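PDB 6L85: phosphate transporter, which imports phosphate across the membrane in a sodium-dependent manner and is a bacterial relative of the human SLC20 solute carriers. Local coordinates for residues B[246-250]-B[327-332]; B[19-24]-B[303-308]; B[3-7]-B[80-84]; B[266-270]-B[284-288]. One frame throughout, in Å; residues are numbered along the deposited sequence.

Interaction 1 (B[246-250]-B[327-332]). With NA (sodium ion), chain S.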
loop_
_atom_site.group_PDB
_atom_site.type_symbol
_atom_site.label_atom_id
_atom_site.label_comp_id
_atom_site.label_asym_id
_atom_site.label_seq_id
_atom_site.Cartn_x
_atom_site.Cartn_y
_atom_site.Cartn_z
ATOM N N THR B 246 9.857 -0.589 -11.005
ATOM C CA THR B 246 9.537 -1.824 -11.704
ATOM C C THR B 246 10.153 -3.042 -10.990
ATOM O O THR B 246 9.570 -4.139 -10.997
ATOM C CB THR B 246 9.956 -1.639 -13.175
ATOM O OG1 THR B 246 9.158 -2.471 -14.004
ATOM C CG2 THR B 246 11.428 -1.909 -13.395
ATOM N N SER B 247 11.265 -2.851 -10.268
ATOM C CA SER B 247 11.775 -3.932 -9.427
ATOM C C SER B 247 10.826 -4.226 -8.263
ATOM O O SER B 247 10.644 -5.394 -7.876
ATOM C CB SER B 247 13.162 -3.575 -8.899
ATOM O OG SER B 247 14.165 -4.032 -9.783
ATOM N N CYS B 248 10.230 -3.176 -7.683
ATOM C CA CYS B 248 9.213 -3.380 -6.648
ATOM C C CYS B 248 8.042 -4.182 -7.194
ATOM O O CYS B 248 7.482 -5.049 -6.506
ATOM C CB CYS B 248 8.684 -2.037 -6.125
ATOM S SG CYS B 248 9.859 -0.984 -5.280
ATOM N N TYR B 249 7.610 -3.831 -8.401
ATOM C CA TYR B 249 6.524 -4.544 -9.063
ATOM C C TYR B 249 6.852 -6.038 -9.173
ATOM O O TYR B 249 6.017 -6.903 -8.843
ATOM C CB TYR B 249 6.292 -3.889 -10.430
ATOM C CG TYR B 249 5.125 -4.390 -11.261
ATOM C CD1 TYR B 249 3.986 -4.935 -10.679
ATOM C CD2 TYR B 249 5.170 -4.300 -12.649
ATOM C CE1 TYR B 249 2.926 -5.372 -11.461
ATOM C CE2 TYR B 249 4.127 -4.746 -13.441
ATOM C CZ TYR B 249 2.998 -5.279 -12.839
ATOM O OH TYR B 249 1.955 -5.718 -13.635
ATOM N N VAL B 250 8.100 -6.361 -9.545
ATOM C CA VAL B 250 8.458 -7.782 -9.618
ATOM C C VAL B 250 8.424 -8.424 -8.234
ATOM O O VAL B 250 7.928 -9.543 -8.081
ATOM C CB VAL B 250 9.824 -8.010 -10.302
ATOM C CG1 VAL B 250 10.099 -9.511 -10.427
ATOM C CG2 VAL B 250 9.851 -7.400 -11.672
ATOM N N ASP B 327 11.701 -6.226 -16.087
ATOM C CA ASP B 327 10.933 -6.270 -14.850
ATOM C C ASP B 327 9.445 -6.152 -15.112
ATOM O O ASP B 327 8.647 -6.930 -14.570
ATOM C CB ASP B 327 11.367 -5.144 -13.921
ATOM C CG ASP B 327 12.754 -5.341 -13.367
ATOM O OD1 ASP B 327 13.257 -6.487 -13.375
ATOM O OD2 ASP B 327 13.335 -4.335 -12.896
ATOM N N PHE B 328 9.039 -5.149 -15.902
ATOM C CA PHE B 328 7.617 -4.994 -16.179
ATOM C C PHE B 328 7.028 -6.282 -16.740
ATOM O O PHE B 328 5.977 -6.754 -16.273
ATOM C CB PHE B 328 7.372 -3.836 -17.147
ATOM C CG PHE B 328 5.905 -3.542 -17.353
ATOM C CD1 PHE B 328 5.150 -4.282 -18.255
ATOM C CD2 PHE B 328 5.268 -2.572 -16.588
ATOM C CE1 PHE B 328 3.784 -4.028 -18.422
ATOM C CE2 PHE B 328 3.927 -2.305 -16.751
ATOM C CZ PHE B 328 3.177 -3.039 -17.666
ATOM N N SER B 329 7.697 -6.871 -17.743
ATOM C CA SER B 329 7.148 -8.060 -18.392
ATOM C C SER B 329 7.122 -9.247 -17.444
ATOM O O SER B 329 6.172 -10.040 -17.464
ATOM C CB SER B 329 7.963 -8.405 -19.641
ATOM O OG SER B 329 8.078 -7.256 -20.469
ATOM N N THR B 330 8.170 -9.403 -16.628
ATOM C CA THR B 330 8.201 -10.479 -15.652
ATOM C C THR B 330 7.046 -10.360 -14.670
ATOM O O THR B 330 6.310 -11.329 -14.429
ATOM C CB THR B 330 9.519 -10.444 -14.897
ATOM O OG1 THR B 330 10.574 -10.665 -15.826
ATOM C CG2 THR B 330 9.536 -11.517 -13.808
ATOM N N ALA B 331 6.875 -9.165 -14.100
ATOM C CA ALA B 331 5.873 -8.964 -13.065
ATOM C C ALA B 331 4.476 -9.150 -13.621
ATOM O O ALA B 331 3.626 -9.774 -12.971
ATOM C CB ALA B 331 6.027 -7.576 -12.445
ATOM N N THR B 332 4.226 -8.622 -14.820
ATOM C CA THR B 332 2.931 -8.824 -15.470
ATOM C C THR B 332 2.643 -10.303 -15.699
ATOM O O THR B 332 1.558 -10.796 -15.358
ATOM C CB THR B 332 2.899 -8.077 -16.801
ATOM O OG1 THR B 332 3.291 -6.718 -16.574
ATOM C CG2 THR B 332 1.492 -8.137 -17.417
HETATM NA NA NA S . 14.673 -2.912 -11.862
#
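A sodium ion holds the N-terminal ends of these two helical segments together. S247 OG binds it at 2.4 Å and D327 OD2 at 2.2 Å. These two oxygens lie 3.2 Å apart because they share the metal, not because they bond to each other. T29 OG1 and Q243 O also bind the ion, and S247 OG hydrogen-bonds to S26 O. Such a site between two helices is consistent with sodium-coupled transport.

Aromatic and apolar contacts fill the rest. The CB of A331 sits over one face of the Y249 ring, 3.4 Å from its centroid and 12° off the normal, a close CH-pi contact. The same tyrosine turns its edge to the face of F328, with centroids 5.7 Å apart and planes at 60°. V250 CG2 reaches the CB of A331 at 3.9 Å and rests 3.2 Å from D327 O.

Direct polar contact between the segments is slight: Y249 OH gives a weak hydrogen bond to T332 OG1 at 3.4 Å, while T332 OG1 itself donates to F328 O in its own helix at 2.7 Å.

The axes of segments 246-250 and 327-332 run 22° apart, 8.3 Å at closest approach, so the two stay in touch from the sodium end to Y249. Helix 167-194 packs on Y249 and F328, helix 346-357 on T330, and helix 2-32 on S247 and V250.

Interaction 2 (B[19-24]-B[303-308]). With NA (sodium ion), chain Q.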
loop_
_atom_site.group_PDB
_atom_site.type_symbol
_atom_site.label_atom_id
_atom_site.label_comp_id
_atom_site.label_asym_id
_atom_site.label_seq_id
_atom_site.Cartn_x
_atom_site.Cartn_y
_atom_site.Cartn_z
ATOM N N GLY B 19 13.056 -16.678 -0.298
ATOM C CA GLY B 19 13.547 -15.306 -0.310
ATOM C C GLY B 19 15.013 -15.234 -0.699
ATOM O O GLY B 19 15.406 -14.427 -1.557
ATOM N N ALA B 20 15.821 -16.141 -0.129
ATOM C CA ALA B 20 17.255 -16.176 -0.395
ATOM C C ALA B 20 17.551 -16.417 -1.869
ATOM O O ALA B 20 18.396 -15.727 -2.463
ATOM C CB ALA B 20 17.911 -17.261 0.460
ATOM N N ASN B 21 16.870 -17.400 -2.486
ATOM C CA ASN B 21 17.197 -17.725 -3.872
ATOM C C ASN B 21 16.623 -16.733 -4.865
ATOM O O ASN B 21 17.205 -16.533 -5.940
ATOM C CB ASN B 21 16.691 -19.124 -4.259
ATOM C CG ASN B 21 17.469 -19.711 -5.439
ATOM O OD1 ASN B 21 17.043 -19.636 -6.611
ATOM N ND2 ASN B 21 18.636 -20.269 -5.133
ATOM N N ASP B 22 15.475 -16.134 -4.561
ATOM C CA ASP B 22 14.738 -15.422 -5.589
ATOM C C ASP B 22 14.805 -13.903 -5.513
ATOM O O ASP B 22 14.286 -13.256 -6.433
ATOM C CB ASP B 22 13.258 -15.824 -5.559
ATOM C CG ASP B 22 13.009 -17.245 -6.070
ATOM O OD1 ASP B 22 13.963 -17.935 -6.455
ATOM O OD2 ASP B 22 11.845 -17.670 -6.067
ATOM N N VAL B 23 15.373 -13.297 -4.455
ATOM C CA VAL B 23 15.407 -11.828 -4.480
ATOM C C VAL B 23 16.108 -11.310 -5.743
ATOM O O VAL B 23 15.675 -10.301 -6.334
ATOM C CB VAL B 23 16.022 -11.266 -3.175
ATOM C CG1 VAL B 23 17.459 -11.732 -2.974
ATOM C CG2 VAL B 23 15.908 -9.731 -3.143
ATOM N N ALA B 24 17.117 -12.039 -6.237
ATOM C CA ALA B 24 17.770 -11.683 -7.504
ATOM C C ALA B 24 16.772 -11.471 -8.638
ATOM O O ALA B 24 16.952 -10.550 -9.450
ATOM C CB ALA B 24 18.784 -12.756 -7.909
ATOM N N LEU B 303 20.085 -13.917 3.574
ATOM C CA LEU B 303 20.847 -14.818 2.722
ATOM C C LEU B 303 20.825 -14.403 1.255
ATOM O O LEU B 303 21.786 -14.664 0.525
ATOM C CB LEU B 303 20.339 -16.253 2.915
ATOM C CG LEU B 303 21.093 -17.356 2.169
ATOM C CD1 LEU B 303 22.610 -17.225 2.386
ATOM C CD2 LEU B 303 20.586 -18.740 2.594
ATOM N N GLY B 304 19.750 -13.749 0.809
ATOM C CA GLY B 304 19.646 -13.365 -0.590
ATOM C C GLY B 304 20.666 -12.332 -0.996
ATOM O O GLY B 304 20.960 -12.181 -2.194
ATOM N N GLN B 305 21.263 -11.673 -0.001
ATOM C CA GLN B 305 22.236 -10.603 -0.154
ATOM C C GLN B 305 23.559 -11.215 -0.598
ATOM O O GLN B 305 24.624 -10.628 -0.375
ATOM C CB GLN B 305 22.394 -9.821 1.170
ATOM C CG GLN B 305 21.323 -8.739 1.443
ATOM C CD GLN B 305 21.775 -7.647 2.438
ATOM O OE1 GLN B 305 22.501 -6.726 2.075
ATOM N NE2 GLN B 305 21.317 -7.738 3.679
ATOM N N LYS B 306 23.502 -12.442 -1.144
ATOM C CA LYS B 306 24.654 -13.092 -1.768
ATOM C C LYS B 306 24.404 -13.454 -3.229
ATOM O O LYS B 306 25.136 -12.982 -4.106
ATOM C CB LYS B 306 25.052 -14.325 -0.944
ATOM C CG LYS B 306 25.908 -13.987 0.298
ATOM C CD LYS B 306 25.066 -13.472 1.462
ATOM C CE LYS B 306 25.944 -13.021 2.628
ATOM N NZ LYS B 306 26.554 -11.661 2.417
ATOM N N VAL B 307 23.364 -14.235 -3.537
ATOM C CA VAL B 307 23.071 -14.610 -4.924
ATOM C C VAL B 307 22.559 -13.424 -5.746
ATOM O O VAL B 307 22.667 -13.425 -6.992
ATOM C CB VAL B 307 22.085 -15.795 -4.893
ATOM C CG1 VAL B 307 20.960 -15.477 -3.926
ATOM C CG2 VAL B 307 21.545 -16.157 -6.289
ATOM N N MET B 308 22.030 -12.389 -5.075
ATOM C CA MET B 308 21.633 -11.176 -5.784
ATOM C C MET B 308 22.828 -10.530 -6.484
ATOM O O MET B 308 22.780 -10.260 -7.693
ATOM C CB MET B 308 20.978 -10.194 -4.808
ATOM C CG MET B 308 20.048 -9.193 -5.432
ATOM S SD MET B 308 19.494 -7.975 -4.220
ATOM C CE MET B 308 19.831 -8.750 -2.624
HETATM NA NA NA Q . 15.137 -18.868 -8.206
HETATM O O HOH W 1 16.628 -17.047 -8.565
#
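L303, which leaves helical geometry after helix 286-302, opens the contact, its CB 3.6 Å from A20 CB. At G304 the backbones come closest: its CA is 3.7 Å from A20 CA and makes a CA-H...O contact of 3.3 Å with A20 O. A side chain here would run into V23 CG1, so the bare glycine lets the two helices approach. G304 O lies 3.6 Å from V23 CG1. The chain then turns outward, and V307 brings it back, with CG1 3.0 Å from A20 O. M308 ends the segment: its CE meets V23 CG1 at 3.8 Å and its CA lies 3.9 Å from A24 CB.

The CA-to-CB bonds of N21 and D22 point away from 303-308, and their side-chain oxygens bind a sodium ion, N21 OD1 at 2.6 Å and D22 OD1 at 2.3 Å, with V104 O, T347 OG1 and a water completing the site. N21 ND2 hydrogen-bonds to T98 OG1. One face of 19-24 thus serves the metal while another packs on 303-308.

The segment axes cross at -34°, 7.3 Å apart at closest. Helix 38-56 touches V23 and M308, and helix 76-99 lies against A20, N21 and L303.

Interaction 3 (B[3-7]-B[80-84])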
loop_
_atom_site.group_PDB
_atom_site.type_symbol
_atom_site.label_atom_id
_atom_site.label_comp_id
_atom_site.label_asym_id
_atom_site.label_seq_id
_atom_site.Cartn_x
_atom_site.Cartn_y
_atom_site.Cartn_z
ATOM N N ILE B 3 2.715 -31.031 15.936
ATOM C CA ILE B 3 2.741 -31.022 14.475
ATOM C C ILE B 3 2.611 -29.598 13.943
ATOM O O ILE B 3 3.229 -29.254 12.930
ATOM C CB ILE B 3 1.663 -31.963 13.886
ATOM C CG1 ILE B 3 1.873 -32.114 12.379
ATOM C CG2 ILE B 3 0.278 -31.407 14.089
ATOM C CD1 ILE B 3 2.926 -33.114 12.017
ATOM N N LEU B 4 1.847 -28.737 14.627
ATOM C CA LEU B 4 1.743 -27.343 14.197
ATOM C C LEU B 4 3.074 -26.616 14.350
ATOM O O LEU B 4 3.461 -25.824 13.482
ATOM C CB LEU B 4 0.649 -26.630 14.985
ATOM C CG LEU B 4 -0.765 -27.080 14.605
ATOM C CD1 LEU B 4 -1.845 -26.154 15.173
ATOM C CD2 LEU B 4 -0.862 -27.170 13.098
ATOM N N ILE B 5 3.801 -26.897 15.432
ATOM C CA ILE B 5 5.097 -26.268 15.653
ATOM C C ILE B 5 6.090 -26.706 14.590
ATOM O O ILE B 5 6.855 -25.887 14.053
ATOM C CB ILE B 5 5.607 -26.603 17.065
ATOM C CG1 ILE B 5 4.737 -25.903 18.110
ATOM C CG2 ILE B 5 7.085 -26.235 17.208
ATOM C CD1 ILE B 5 4.626 -26.657 19.428
ATOM N N ILE B 6 6.113 -28.008 14.287
ATOM C CA ILE B 6 7.020 -28.515 13.263
ATOM C C ILE B 6 6.663 -27.927 11.904
ATOM O O ILE B 6 7.546 -27.565 11.122
ATOM C CB ILE B 6 7.005 -30.057 13.253
ATOM C CG1 ILE B 6 7.746 -30.591 14.486
ATOM C CG2 ILE B 6 7.641 -30.618 11.994
ATOM C CD1 ILE B 6 7.467 -32.057 14.774
ATOM N N ALA B 7 5.366 -27.813 11.606
ATOM C CA ALA B 7 4.940 -27.172 10.369
ATOM C C ALA B 7 5.395 -25.721 10.316
ATOM O O ALA B 7 5.844 -25.246 9.268
ATOM C CB ALA B 7 3.418 -27.253 10.228
ATOM N N MET B 80 -0.798 -34.710 5.739
ATOM C CA MET B 80 -0.071 -33.850 6.655
ATOM C C MET B 80 1.419 -34.220 6.687
ATOM O O MET B 80 2.305 -33.352 6.536
ATOM C CB MET B 80 -0.794 -33.938 8.013
ATOM C CG MET B 80 -0.019 -33.835 9.291
ATOM S SD MET B 80 -1.217 -34.119 10.644
ATOM C CE MET B 80 -2.147 -32.591 10.575
ATOM N N TYR B 81 1.720 -35.519 6.788
ATOM C CA TYR B 81 3.132 -35.918 6.760
ATOM C C TYR B 81 3.767 -35.713 5.374
ATOM O O TYR B 81 4.957 -35.403 5.276
ATOM C CB TYR B 81 3.278 -37.368 7.229
ATOM C CG TYR B 81 2.972 -37.543 8.707
ATOM C CD1 TYR B 81 3.555 -36.713 9.651
ATOM C CD2 TYR B 81 2.083 -38.517 9.150
ATOM C CE1 TYR B 81 3.272 -36.846 10.998
ATOM C CE2 TYR B 81 1.795 -38.662 10.497
ATOM C CZ TYR B 81 2.394 -37.819 11.415
ATOM O OH TYR B 81 2.129 -37.942 12.765
ATOM N N GLY B 82 2.993 -35.841 4.298
ATOM C CA GLY B 82 3.532 -35.583 2.977
ATOM C C GLY B 82 3.880 -34.121 2.764
ATOM O O GLY B 82 4.911 -33.802 2.158
ATOM N N ALA B 83 3.010 -33.216 3.229
ATOM C CA ALA B 83 3.299 -31.788 3.134
ATOM C C ALA B 83 4.602 -31.471 3.846
ATOM O O ALA B 83 5.482 -30.797 3.290
ATOM C CB ALA B 83 2.139 -30.976 3.718
ATOM N N LEU B 84 4.766 -32.000 5.060
ATOM C CA LEU B 84 6.028 -31.793 5.760
ATOM C C LEU B 84 7.212 -32.354 4.976
ATOM O O LEU B 84 8.268 -31.703 4.881
ATOM C CB LEU B 84 5.969 -32.412 7.151
ATOM C CG LEU B 84 4.905 -31.844 8.081
ATOM C CD1 LEU B 84 5.079 -32.484 9.440
ATOM C CD2 LEU B 84 4.986 -30.322 8.189
#
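This is a loose, near-parallel helix pair in an all-helical membrane transporter: the segment axes lie 25° apart and come no closer than 11.2 Å, so long side chains must bridge the gap. I3 does most of the bridging. With chi1 t and chi2 p it reaches across, placing CG1 4.0 Å from M80 CG and CD1 3.9 Å from Y81 CE1. M80 has an off-well chi1 of 147° and points its CB toward I3. Y81 starts sideways, but its m rotamer brings the ring nearer the opposite helix.

From the other side, L84 in the m,t rotamer extends both methyls to helix 2-32: CD1 comes within 4.1 Å of I6 CG2, and CD2 lies 3.8 Å from the CA of A7, whose small side chain leaves room for it. V269 of helix 260-275 packs on A7 and L84, while I6 remains on the surface. The tightest contact joins two methyl carbons, I3 CD1 and L84 CD1, at 3.4 Å.

Interaction 4 (B[266-270]-B[284-288]). With LMT (dodecyl-beta-D-maltoside), chain O.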
loop_
_atom_site.group_PDB
_atom_site.type_symbol
_atom_site.label_atom_id
_atom_site.label_comp_id
_atom_site.label_asym_id
_atom_site.label_seq_id
_atom_site.Cartn_x
_atom_site.Cartn_y
_atom_site.Cartn_z
ATOM N N VAL B 266 1.987 -25.735 4.468
ATOM C CA VAL B 266 1.633 -25.402 5.848
ATOM C C VAL B 266 0.116 -25.354 6.010
ATOM O O VAL B 266 -0.429 -25.854 6.998
ATOM C CB VAL B 266 2.288 -24.072 6.283
ATOM C CG1 VAL B 266 1.742 -23.626 7.672
ATOM C CG2 VAL B 266 3.799 -24.186 6.313
ATOM N N ALA B 267 -0.581 -24.707 5.071
ATOM C CA ALA B 267 -2.043 -24.669 5.131
ATOM C C ALA B 267 -2.640 -26.074 5.126
ATOM O O ALA B 267 -3.631 -26.338 5.816
ATOM C CB ALA B 267 -2.615 -23.878 3.952
ATOM N N ALA B 268 -2.076 -26.983 4.333
ATOM C CA ALA B 268 -2.624 -28.332 4.308
ATOM C C ALA B 268 -2.492 -28.977 5.683
ATOM O O ALA B 268 -3.427 -29.639 6.167
ATOM C CB ALA B 268 -1.943 -29.172 3.222
ATOM N N VAL B 269 -1.349 -28.762 6.340
ATOM C CA VAL B 269 -1.182 -29.305 7.695
ATOM C C VAL B 269 -2.175 -28.671 8.671
ATOM O O VAL B 269 -2.802 -29.366 9.486
ATOM C CB VAL B 269 0.265 -29.124 8.175
ATOM C CG1 VAL B 269 0.395 -29.585 9.603
ATOM C CG2 VAL B 269 1.233 -29.894 7.250
ATOM N N MET B 270 -2.330 -27.341 8.609
ATOM C CA MET B 270 -3.287 -26.661 9.480
ATOM C C MET B 270 -4.716 -27.143 9.228
ATOM O O MET B 270 -5.491 -27.324 10.169
ATOM C CB MET B 270 -3.200 -25.146 9.286
ATOM C CG MET B 270 -1.831 -24.566 9.688
ATOM S SD MET B 270 -1.724 -22.801 9.347
ATOM C CE MET B 270 -3.035 -22.240 10.451
ATOM N N ILE B 284 -7.375 -20.633 2.684
ATOM C CA ILE B 284 -6.000 -20.600 3.184
ATOM C C ILE B 284 -5.943 -19.781 4.469
ATOM O O ILE B 284 -6.257 -18.580 4.448
ATOM C CB ILE B 284 -5.028 -20.037 2.136
ATOM C CG1 ILE B 284 -5.072 -20.885 0.857
ATOM C CG2 ILE B 284 -3.602 -19.999 2.709
ATOM C CD1 ILE B 284 -4.435 -22.258 1.036
ATOM N N PRO B 285 -5.550 -20.378 5.596
ATOM C CA PRO B 285 -5.463 -19.613 6.854
ATOM C C PRO B 285 -4.422 -18.507 6.747
ATOM O O PRO B 285 -3.276 -18.737 6.336
ATOM C CB PRO B 285 -5.060 -20.672 7.893
ATOM C CG PRO B 285 -5.361 -22.012 7.246
ATOM C CD PRO B 285 -5.147 -21.785 5.768
ATOM N N PHE B 286 -4.837 -17.293 7.115
ATOM C CA PHE B 286 -3.959 -16.140 6.967
ATOM C C PHE B 286 -2.650 -16.334 7.708
ATOM O O PHE B 286 -1.616 -15.818 7.282
ATOM C CB PHE B 286 -4.671 -14.869 7.434
ATOM C CG PHE B 286 -5.062 -13.977 6.296
ATOM C CD1 PHE B 286 -4.091 -13.497 5.426
ATOM C CD2 PHE B 286 -6.386 -13.665 6.053
ATOM C CE1 PHE B 286 -4.426 -12.695 4.348
ATOM C CE2 PHE B 286 -6.732 -12.866 4.976
ATOM C CZ PHE B 286 -5.744 -12.383 4.122
ATOM N N LEU B 287 -2.673 -17.079 8.809
ATOM C CA LEU B 287 -1.435 -17.407 9.504
ATOM C C LEU B 287 -0.411 -18.037 8.559
ATOM O O LEU B 287 0.775 -17.687 8.605
ATOM C CB LEU B 287 -1.751 -18.336 10.680
ATOM C CG LEU B 287 -0.822 -18.342 11.891
ATOM C CD1 LEU B 287 -0.223 -16.956 12.099
ATOM C CD2 LEU B 287 -1.579 -18.784 13.142
ATOM N N ALA B 288 -0.852 -18.967 7.690
ATOM C CA ALA B 288 0.051 -19.580 6.709
ATOM C C ALA B 288 0.682 -18.538 5.804
ATOM O O ALA B 288 1.887 -18.584 5.525
ATOM C CB ALA B 288 -0.694 -20.623 5.849
HETATM C "C1'" LMT O . -10.197 -10.920 2.192
HETATM C "C2'" LMT O . -10.226 -12.407 2.472
HETATM C "C3'" LMT O . -11.519 -13.119 2.099
HETATM C "C4'" LMT O . -12.737 -12.236 2.224
HETATM C "C5'" LMT O . -12.424 -10.851 1.665
HETATM C "C6'" LMT O . -13.671 -9.995 1.630
HETATM O "O1'" LMT O . -9.198 -10.347 3.048
HETATM O "O2'" LMT O . -9.187 -13.041 1.752
HETATM O "O3'" LMT O . -11.635 -14.225 2.965
HETATM O "O5'" LMT O . -11.408 -10.259 2.467
HETATM O "O6'" LMT O . -14.735 -10.724 1.018
HETATM C C1 LMT O . -7.856 -10.324 2.523
HETATM C C2 LMT O . -7.024 -9.415 3.460
HETATM C C3 LMT O . -6.226 -8.417 2.585
HETATM C C4 LMT O . -5.068 -7.917 3.459
HETATM C C5 LMT O . -4.482 -6.663 2.785
HETATM C C6 LMT O . -3.878 -5.806 3.908
HETATM C C7 LMT O . -2.810 -4.889 3.270
HETATM C C8 LMT O . -3.518 -3.629 2.703
HETATM C C9 LMT O . -2.524 -2.912 1.753
HETATM C C10 LMT O . -1.721 -1.844 2.543
HETATM C C11 LMT O . -1.085 -0.875 1.537
HETATM C C12 LMT O . -0.004 -0.038 2.225
#
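A proline leads this contact: P285, at the N-cap position of helix 286-302, lays its ring against helix 260-275. These helices are consecutive, so the middle of one packs on the start of the next. The CD of P285 is 3.8 Å from A267 CB, and its CB is 3.6 Å from M270 CE. Having no backbone N-H to donate, the proline suits the entrance to a helix, and here its ring also serves as an apolar packing surface.

I284 folds its CD1 to within 3.8 Å of A267 CB, so this alanine is touched by both residues leading into the helix. In the first turn of the helix, A288 CB lies 4.2 Å from A267 CB and 4.3 Å from V266 CG1. M270 stretches along the surface, its SD 4.2 Å from A288 CB and its CE 4.1 Å from L287 CB. F286 points away, and its CZ meets C2 of a dodecyl maltoside molecule at 3.3 Å.

The pair lies near the dimer interface: F286 packs on E201 and L287 on L204 of the second subunit. Helix 58-66 touches I284, helix 76-99 packs on V266 and V269, and helix 2-32 reaches V269.

From the N terminus, helix 2-32 enters interaction 3 first, and that loop closes when helix 76-99 returns beside it at 80-84. Further along the same helix, 19-24 begins interaction 2, whose long loop closes only at 303-308; it therefore crosses interaction 3. Interaction 1 opens at 246-250 and closes at 327-332, crossing interaction 2 as well. The short loop of interaction 4 falls within both longer loops. Interactions 1 and 2 do not touch; each joins helices beside a sodium site, 231-258 to 320-339 and 2-32 to 304-311. Interactions 3 and 4 touch, V269 packing against A7 and A83, and together join helices 2-32, 76-99, 260-275 and 286-302.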